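PDB 3OTT: Two-component system sensor histidine kinase from Bacteroides thetaiotaomicron, which probably senses saccharides through the extracellular beta-propeller and beta-sandwich region described here, the full-length receptor probably relaying the signal by ATP-dependent phosphorylation of a protein histidine. Local coordinates for residues I359-L370 against Y397-I405. Numbering follows the deposited sequence.
Sequences IWYRMGDKTYPL and YDYATRQFI
Tyr-361 pushes its ring into a hollow walled by Tyr-397, the backbone carbonyl of Arg-402 and Phe-404. Phe-404 presents an edge to the tyrosine: its CE2 stands 3.8 Å above the Tyr-361 ring plane, over the centre, and the two planes are 86° apart, a T-shaped pair. The phenol end is fixed by two bonds. Tyr-361 OH donates to Arg-402 O at 2.7 Å, approaching from above the carbonyl plane, and accepts from Tyr-397 OH at 2.6 Å, at the edge of the Tyr-397 ring. A phenylalanine in place of Tyr-361 would probably keep the edge-to-face packing but leave Arg-402 O and the Tyr-397 hydroxyl without this shared partner. Leu-370 CD2 packs obliquely against Phe-404, 3.8 Å from its CD2.

The parts joined are two neighbouring blades of a beta-propeller: 359-361 is the outermost strand of one four-stranded antiparallel blade, whereas 397-398 and 403-405 form the outer hairpin of the next, its turn carrying a G1 beta bulge at Arg-402 and Gln-403 opposite Asp-398.

Nearer the surface, the Tyr-368 ring lies against Gln-403 and Arg-402, its CD1 3.6 Å from Gln-403 NE2 and Arg-402 O near its edge. Ile-359 CG2 lies under the centre of one face of this ring, Thr-367 CG2 over the other. Gln-403, bent at its second torsion, folds back so that its amide is almost parallel to the ring (4°), and its NE2 donates to Thr-367 O at 3.0 Å, in the carbonyl plane. Its OE1 accepts from a water that also donates to Pro-369 O and accepts from Phe-404 N, linking the two segments, between which no direct backbone hydrogen bond is found. Bent at chi3, Arg-402 brings NH1 to Tyr-368 OH in a weak bond of 2.8 Å, its N-H...O angle only 120°.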
# COMPACT_ATOMS: atom_id res chain seq x y z
N ILE B 359 14.30 2.05 5.73
CA ILE B 359 14.77 0.73 5.33
C ILE B 359 14.17 -0.31 6.27
O ILE B 359 14.22 -0.16 7.50
CB ILE B 359 16.30 0.66 5.37
CG1 ILE B 359 16.87 1.68 4.40
CG2 ILE B 359 16.81 -0.73 5.02
CD1 ILE B 359 18.36 1.87 4.62
N TRP B 360 13.63 -1.39 5.71
CA TRP B 360 12.88 -2.32 6.50
C TRP B 360 13.57 -3.67 6.38
O TRP B 360 13.51 -4.29 5.29
CB TRP B 360 11.44 -2.42 6.00
CG TRP B 360 10.51 -3.15 6.96
CD1 TRP B 360 10.85 -4.07 7.92
CD2 TRP B 360 9.09 -2.98 7.03
NE1 TRP B 360 9.72 -4.47 8.59
CE2 TRP B 360 8.63 -3.81 8.07
CE3 TRP B 360 8.16 -2.18 6.31
CZ2 TRP B 360 7.29 -3.89 8.42
CZ3 TRP B 360 6.82 -2.25 6.65
CH2 TRP B 360 6.39 -3.10 7.70
N TYR B 361 14.22 -4.09 7.49
CA TYR B 361 15.00 -5.33 7.57
C TYR B 361 14.09 -6.47 7.99
O TYR B 361 13.36 -6.37 9.03
CB TYR B 361 16.13 -5.22 8.58
CG TYR B 361 17.19 -4.26 8.15
CD1 TYR B 361 17.08 -2.87 8.45
CD2 TYR B 361 18.29 -4.70 7.41
CE1 TYR B 361 18.05 -1.94 7.99
CE2 TYR B 361 19.30 -3.76 6.96
CZ TYR B 361 19.13 -2.39 7.26
OH TYR B 361 20.04 -1.46 6.84
N ARG B 362 14.03 -7.51 7.16
CA ARG B 362 13.29 -8.70 7.58
C ARG B 362 13.75 -9.94 6.95
O ARG B 362 14.51 -9.90 5.96
CB ARG B 362 11.80 -8.58 7.42
CG ARG B 362 11.36 -8.44 6.11
CD ARG B 362 10.87 -7.03 5.99
NE ARG B 362 9.42 -6.89 5.92
CZ ARG B 362 8.83 -6.27 4.89
NH1 ARG B 362 9.60 -5.79 3.91
NH2 ARG B 362 7.52 -6.12 4.84
N MET B 363 13.30 -11.04 7.53
CA MET B 363 13.62 -12.32 7.02
C MET B 363 12.92 -12.46 5.69
O MET B 363 11.72 -12.24 5.57
CB MET B 363 13.23 -13.42 8.03
CG MET B 363 13.02 -14.80 7.43
SD MET B 363 14.53 -15.71 7.12
CE MET B 363 15.11 -15.16 5.51
N GLY B 364 13.70 -12.83 4.68
CA GLY B 364 13.21 -13.16 3.36
C GLY B 364 13.52 -12.03 2.38
O GLY B 364 13.42 -12.27 1.15
N ASP B 365 13.84 -10.83 2.91
CA ASP B 365 14.01 -9.63 2.07
C ASP B 365 15.27 -9.79 1.29
O ASP B 365 16.34 -9.98 1.85
CB ASP B 365 14.08 -8.33 2.88
CG ASP B 365 13.98 -7.09 2.01
OD1 ASP B 365 15.02 -6.55 1.58
OD2 ASP B 365 12.85 -6.68 1.70
N LYS B 366 15.15 -9.71 -0.02
CA LYS B 366 16.30 -9.88 -0.88
C LYS B 366 17.44 -8.90 -0.57
O LYS B 366 18.60 -9.26 -0.72
CB LYS B 366 15.89 -9.76 -2.37
CG LYS B 366 14.95 -10.87 -2.88
CD LYS B 366 15.31 -12.27 -2.28
CE LYS B 366 14.90 -13.40 -3.24
NZ LYS B 366 15.73 -14.62 -2.99
N THR B 367 17.15 -7.69 -0.14
CA THR B 367 18.19 -6.69 -0.10
C THR B 367 18.65 -6.43 1.29
O THR B 367 19.82 -6.15 1.49
CB THR B 367 17.69 -5.34 -0.65
OG1 THR B 367 16.94 -5.61 -1.81
CG2 THR B 367 18.86 -4.42 -1.00
N TYR B 368 17.71 -6.49 2.24
CA TYR B 368 17.93 -6.18 3.64
C TYR B 368 17.46 -7.31 4.56
O TYR B 368 16.49 -7.16 5.31
CB TYR B 368 17.29 -4.84 4.02
CG TYR B 368 17.77 -3.66 3.18
CD1 TYR B 368 19.06 -3.19 3.30
CD2 TYR B 368 16.92 -3.05 2.25
CE1 TYR B 368 19.53 -2.12 2.50
CE2 TYR B 368 17.39 -1.98 1.45
CZ TYR B 368 18.68 -1.52 1.61
OH TYR B 368 19.17 -0.47 0.85
N PRO B 369 18.18 -8.45 4.54
CA PRO B 369 17.68 -9.59 5.33
C PRO B 369 17.96 -9.48 6.82
O PRO B 369 18.83 -8.72 7.23
CB PRO B 369 18.39 -10.81 4.69
CG PRO B 369 19.68 -10.23 4.07
CD PRO B 369 19.48 -8.74 3.88
N LEU B 370 17.17 -10.18 7.62
CA LEU B 370 17.45 -10.40 9.02
C LEU B 370 17.39 -11.88 9.32
O LEU B 370 16.62 -12.60 8.68
CB LEU B 370 16.41 -9.74 9.88
CG LEU B 370 16.74 -8.40 10.51
CD1 LEU B 370 15.72 -8.08 11.62
CD2 LEU B 370 18.13 -8.40 11.03
N TYR B 397 24.87 -4.02 13.77
CA TYR B 397 24.73 -3.28 12.52
C TYR B 397 26.06 -2.78 11.99
O TYR B 397 26.85 -2.27 12.76
CB TYR B 397 23.86 -2.06 12.68
CG TYR B 397 23.30 -1.47 11.39
CD1 TYR B 397 22.53 -2.27 10.48
CD2 TYR B 397 23.47 -0.11 11.10
CE1 TYR B 397 21.98 -1.71 9.36
CE2 TYR B 397 22.92 0.45 9.98
CZ TYR B 397 22.18 -0.34 9.10
OH TYR B 397 21.64 0.23 7.96
N ASP B 398 26.25 -2.91 10.69
CA ASP B 398 27.30 -2.21 9.98
C ASP B 398 26.72 -1.00 9.21
O ASP B 398 26.21 -1.14 8.11
CB ASP B 398 27.98 -3.17 9.02
CG ASP B 398 29.28 -2.62 8.46
OD1 ASP B 398 29.33 -1.40 8.08
OD2 ASP B 398 30.23 -3.43 8.38
N TYR B 399 26.76 0.19 9.81
CA TYR B 399 26.40 1.43 9.13
C TYR B 399 26.97 1.66 7.72
O TYR B 399 26.34 2.30 6.91
CB TYR B 399 26.82 2.61 10.01
CG TYR B 399 25.94 2.72 11.23
CD1 TYR B 399 24.68 3.34 11.14
CD2 TYR B 399 26.35 2.18 12.46
CE1 TYR B 399 23.83 3.43 12.26
CE2 TYR B 399 25.50 2.27 13.61
CZ TYR B 399 24.26 2.91 13.47
OH TYR B 399 23.44 3.00 14.55
N ALA B 400 28.17 1.18 7.44
CA ALA B 400 28.76 1.47 6.12
C ALA B 400 28.14 0.61 5.05
O ALA B 400 27.90 1.09 3.95
CB ALA B 400 30.26 1.32 6.12
N THR B 401 27.82 -0.64 5.35
CA THR B 401 27.20 -1.54 4.35
C THR B 401 25.66 -1.59 4.48
O THR B 401 24.95 -2.12 3.60
CB THR B 401 27.73 -2.98 4.46
OG1 THR B 401 27.28 -3.57 5.69
CG2 THR B 401 29.29 -3.02 4.36
N ARG B 402 25.17 -1.11 5.61
CA ARG B 402 23.73 -1.05 5.83
C ARG B 402 23.17 -2.46 6.00
O ARG B 402 22.07 -2.74 5.61
CB ARG B 402 23.04 -0.22 4.73
CG ARG B 402 23.33 1.32 4.86
CD ARG B 402 22.78 2.22 3.71
NE ARG B 402 23.19 1.74 2.38
CZ ARG B 402 22.37 1.41 1.37
NH1 ARG B 402 21.05 1.55 1.48
NH2 ARG B 402 22.88 0.96 0.22
N GLN B 403 24.00 -3.35 6.55
CA GLN B 403 23.66 -4.74 6.73
C GLN B 403 23.96 -5.14 8.19
O GLN B 403 24.90 -4.58 8.83
CB GLN B 403 24.41 -5.67 5.74
CG GLN B 403 24.11 -5.46 4.23
CD GLN B 403 22.64 -5.72 3.85
OE1 GLN B 403 21.94 -6.55 4.44
NE2 GLN B 403 22.17 -5.00 2.86
N PHE B 404 23.15 -6.07 8.71
CA PHE B 404 23.46 -6.75 9.99
C PHE B 404 24.45 -7.89 9.85
O PHE B 404 24.50 -8.55 8.82
CB PHE B 404 22.18 -7.24 10.71
CG PHE B 404 21.40 -6.09 11.27
CD1 PHE B 404 21.73 -5.55 12.53
CD2 PHE B 404 20.46 -5.47 10.51
CE1 PHE B 404 21.07 -4.47 13.00
CE2 PHE B 404 19.80 -4.36 10.98
CZ PHE B 404 20.09 -3.86 12.21
N ILE B 405 25.25 -8.09 10.90
CA ILE B 405 26.20 -9.20 11.00
C ILE B 405 25.65 -10.08 12.11
O ILE B 405 25.42 -9.60 13.22
CB ILE B 405 27.63 -8.73 11.42
CG1 ILE B 405 28.34 -8.05 10.27
CG2 ILE B 405 28.50 -9.91 11.91
CD1 ILE B 405 28.22 -6.60 10.26
O HOH W 1 21.27 -7.15 6.94